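Long-range contact in Serine/threonine-protein kinase-like protein ACR4 (Arabidopsis thaliana, PDB 7A0J), which acts as a plasma-membrane receptor kinase that controls formative cell divisions in root meristems in response to the CLE40 peptide, its extracellular propeller domain being the part described here: residues 85-93 and 99-107. Numbering follows the deposited sequence.
Sequences MTKGAEYLE and YHLCGLRKP
At the open end of the beta hairpin of strands 91-96 and 100-105, in one blade of the extracellular propeller, Tyr-91 and Arg-105 form a non-hydrogen-bonded antiparallel pair. Flanking backbone bonds fix the register: Leu-92 N meets Leu-104 O at 2.8 Å, and Lys-106 N donates to Glu-90 O at 2.8 Å. Beyond the corner at Leu-92, Leu-104 N is bound to Glu-93 O. Gly-103 suits its place because the edge of the Tyr-91 ring lies against its backbone, CD2 being 3.5 Å from Gly-103 C, where a beta carbon would clash. Over one ring face comes Arg-105 CD, a CH-pi contact 4.1 Å from the Tyr-91 centroid, while the phenol OH is hydrogen-bonded to Asp-124. The Arg-105 chain bends at chi2 (83°), carrying the guanidinium back over Ala-89, whose small CB sits under its centre, 3.5 Å from CZ. Cut back to an alanine, Arg-105 would probably strip the CH-pi partner from one face of Tyr-91 and the guanidinium from over Ala-89 CB. Nearer the solvent, extended Lys-106 runs alongside Glu-90; Glu-90 OE2 is hydrogen-bonded to His-66, and Lys-106 NZ adds a long salt bridge to it, 3.8 Å. Lys-106 also lays its aliphatic stem across Leu-92 CD2, as a long chain near solvent can. Glu-93, beside Leu-104, binds backbone nitrogens of Ser-142 and Leu-143 in strand 139-145, linking this hairpin to the neighbouring sheet, as expected of blades packed round a beta propeller.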
loop_
_atom_site.group_PDB
_atom_site.type_symbol
_atom_site.label_atom_id
_atom_site.label_comp_id
_atom_site.label_asym_id
_atom_site.label_seq_id
_atom_site.Cartn_x
_atom_site.Cartn_y
_atom_site.Cartn_z
ATOM N N MET A 85 16.616 14.333 -1.709
ATOM C CA MET A 85 16.698 13.650 -0.390
ATOM C C MET A 85 17.707 14.399 0.486
ATOM O O MET A 85 18.817 14.683 -0.007
ATOM C CB MET A 85 17.147 12.194 -0.555
ATOM C CG MET A 85 17.263 11.422 0.751
ATOM S SD MET A 85 15.684 11.252 1.623
ATOM C CE MET A 85 14.810 10.131 0.530
ATOM N N THR A 86 17.321 14.717 1.723
ATOM C CA THR A 86 18.223 15.254 2.774
ATOM C C THR A 86 19.095 14.099 3.279
ATOM O O THR A 86 18.526 13.039 3.610
ATOM C CB THR A 86 17.425 15.935 3.893
ATOM O OG1 THR A 86 16.728 17.036 3.310
ATOM C CG2 THR A 86 18.286 16.425 5.036
ATOM N N LYS A 87 20.417 14.291 3.308
ATOM C CA LYS A 87 21.404 13.289 3.796
ATOM C C LYS A 87 21.073 12.936 5.252
ATOM O O LYS A 87 20.925 13.870 6.062
ATOM C CB LYS A 87 22.830 13.831 3.669
ATOM C CG LYS A 87 23.933 12.836 4.004
ATOM C CD LYS A 87 25.325 13.348 3.705
ATOM C CE LYS A 87 26.411 12.491 4.320
ATOM N NZ LYS A 87 27.735 12.747 3.703
ATOM N N GLY A 88 20.935 11.641 5.554
ATOM C CA GLY A 88 20.678 11.122 6.913
ATOM C C GLY A 88 19.206 11.155 7.299
ATOM O O GLY A 88 18.899 10.757 8.440
ATOM N N ALA A 89 18.320 11.600 6.400
ATOM C CA ALA A 89 16.855 11.661 6.619
ATOM C C ALA A 89 16.310 10.241 6.805
ATOM O O ALA A 89 16.686 9.356 6.012
ATOM C CB ALA A 89 16.176 12.359 5.465
ATOM N N GLU A 90 15.465 10.042 7.821
ATOM C CA GLU A 90 14.821 8.743 8.153
ATOM C C GLU A 90 13.306 8.864 7.967
ATOM O O GLU A 90 12.770 9.976 8.152
ATOM C CB GLU A 90 15.150 8.331 9.587
ATOM C CG GLU A 90 16.637 8.200 9.851
ATOM C CD GLU A 90 16.970 7.658 11.229
ATOM O OE1 GLU A 90 17.771 8.297 11.933
ATOM O OE2 GLU A 90 16.426 6.598 11.590
ATOM N N TYR A 91 12.652 7.751 7.624
ATOM C CA TYR A 91 11.200 7.661 7.324
ATOM C C TYR A 91 10.591 6.495 8.110
ATOM O O TYR A 91 11.288 5.484 8.334
ATOM C CB TYR A 91 10.989 7.536 5.812
ATOM C CG TYR A 91 11.365 8.779 5.048
ATOM C CD1 TYR A 91 12.682 9.033 4.696
ATOM C CD2 TYR A 91 10.412 9.726 4.705
ATOM C CE1 TYR A 91 13.040 10.184 4.013
ATOM C CE2 TYR A 91 10.751 10.881 4.020
ATOM C CZ TYR A 91 12.071 11.112 3.672
ATOM O OH TYR A 91 12.417 12.246 2.996
ATOM N N LEU A 92 9.332 6.653 8.530
ATOM C CA LEU A 92 8.564 5.646 9.313
ATOM C C LEU A 92 7.764 4.754 8.358
ATOM O O LEU A 92 7.633 3.549 8.651
ATOM C CB LEU A 92 7.633 6.374 10.288
ATOM C CG LEU A 92 8.320 7.275 11.312
ATOM C CD1 LEU A 92 7.295 8.050 12.127
ATOM C CD2 LEU A 92 9.228 6.467 12.227
ATOM N N GLU A 93 7.239 5.332 7.272
ATOM C CA GLU A 93 6.365 4.642 6.286
ATOM C C GLU A 93 6.646 5.166 4.875
ATOM O O GLU A 93 7.147 6.298 4.745
ATOM C CB GLU A 93 4.888 4.871 6.610
ATOM C CG GLU A 93 4.478 4.389 7.989
ATOM C CD GLU A 93 2.994 4.525 8.282
ATOM O OE1 GLU A 93 2.196 4.498 7.322
ATOM O OE2 GLU A 93 2.640 4.662 9.468
ATOM N N TYR A 99 2.110 6.774 -10.067
ATOM C CA TYR A 99 3.257 7.556 -10.601
ATOM C C TYR A 99 3.842 8.473 -9.520
ATOM O O TYR A 99 4.453 9.495 -9.879
ATOM C CB TYR A 99 2.813 8.383 -11.811
ATOM C CG TYR A 99 1.958 7.636 -12.803
ATOM C CD1 TYR A 99 2.480 6.589 -13.548
ATOM C CD2 TYR A 99 0.629 7.974 -13.004
ATOM C CE1 TYR A 99 1.703 5.899 -14.465
ATOM C CE2 TYR A 99 -0.161 7.291 -13.914
ATOM C CZ TYR A 99 0.377 6.250 -14.649
ATOM O OH TYR A 99 -0.390 5.569 -15.550
ATOM N N HIS A 100 3.682 8.120 -8.241
ATOM C CA HIS A 100 4.201 8.918 -7.098
ATOM C C HIS A 100 4.520 8.006 -5.910
ATOM O O HIS A 100 3.915 6.924 -5.799
ATOM C CB HIS A 100 3.216 10.040 -6.727
ATOM C CG HIS A 100 2.216 9.654 -5.688
ATOM N ND1 HIS A 100 0.970 9.152 -6.007
ATOM C CD2 HIS A 100 2.278 9.683 -4.340
ATOM C CE1 HIS A 100 0.305 8.894 -4.899
ATOM N NE2 HIS A 100 1.088 9.205 -3.862
ATOM N N LEU A 101 5.445 8.457 -5.060
ATOM C CA LEU A 101 5.804 7.830 -3.763
ATOM C C LEU A 101 5.779 8.914 -2.680
ATOM O O LEU A 101 6.316 10.005 -2.940
ATOM C CB LEU A 101 7.197 7.204 -3.886
ATOM C CG LEU A 101 7.768 6.613 -2.599
ATOM C CD1 LEU A 101 6.969 5.393 -2.169
ATOM C CD2 LEU A 101 9.236 6.256 -2.774
ATOM N N CYS A 102 5.168 8.627 -1.528
ATOM C CA CYS A 102 5.166 9.507 -0.326
ATOM C C CYS A 102 5.849 8.782 0.836
ATOM O O CYS A 102 5.616 7.569 0.992
ATOM C CB CYS A 102 3.755 9.919 0.075
ATOM S SG CYS A 102 2.971 11.047 -1.106
ATOM N N GLY A 103 6.667 9.508 1.603
ATOM C CA GLY A 103 7.355 9.006 2.807
ATOM C C GLY A 103 6.984 9.819 4.035
ATOM O O GLY A 103 7.060 11.061 3.964
ATOM N N LEU A 104 6.585 9.148 5.118
ATOM C CA LEU A 104 6.328 9.782 6.438
ATOM C C LEU A 104 7.678 10.037 7.121
ATOM O O LEU A 104 8.272 9.071 7.641
ATOM C CB LEU A 104 5.425 8.869 7.275
ATOM C CG LEU A 104 4.911 9.468 8.583
ATOM C CD1 LEU A 104 4.110 10.737 8.327
ATOM C CD2 LEU A 104 4.072 8.455 9.345
ATOM N N ARG A 105 8.147 11.289 7.082
ATOM C CA ARG A 105 9.484 11.721 7.575
ATOM C C ARG A 105 9.532 11.576 9.101
ATOM O O ARG A 105 8.650 12.138 9.769
ATOM C CB ARG A 105 9.756 13.165 7.139
ATOM C CG ARG A 105 11.099 13.731 7.580
ATOM C CD ARG A 105 12.244 13.351 6.662
ATOM N NE ARG A 105 13.382 14.250 6.831
ATOM C CZ ARG A 105 14.273 14.185 7.819
ATOM N NH1 ARG A 105 15.266 15.059 7.867
ATOM N NH2 ARG A 105 14.177 13.254 8.756
ATOM N N LYS A 106 10.525 10.847 9.616
ATOM C CA LYS A 106 10.764 10.646 11.071
ATOM C C LYS A 106 11.328 11.937 11.660
ATOM O O LYS A 106 12.337 12.444 11.174
ATOM C CB LYS A 106 11.722 9.470 11.287
ATOM C CG LYS A 106 11.975 9.089 12.739
ATOM C CD LYS A 106 12.902 7.905 12.894
ATOM C CE LYS A 106 13.103 7.497 14.338
ATOM N NZ LYS A 106 13.960 6.293 14.449
ATOM N N PRO A 107 10.704 12.513 12.716
ATOM C CA PRO A 107 11.210 13.739 13.335
ATOM C C PRO A 107 12.375 13.477 14.303
ATOM O O PRO A 107 12.446 12.367 14.805
ATOM C CB PRO A 107 9.975 14.274 14.076
ATOM C CG PRO A 107 9.221 13.024 14.480
ATOM C CD PRO A 107 9.480 12.022 13.370
#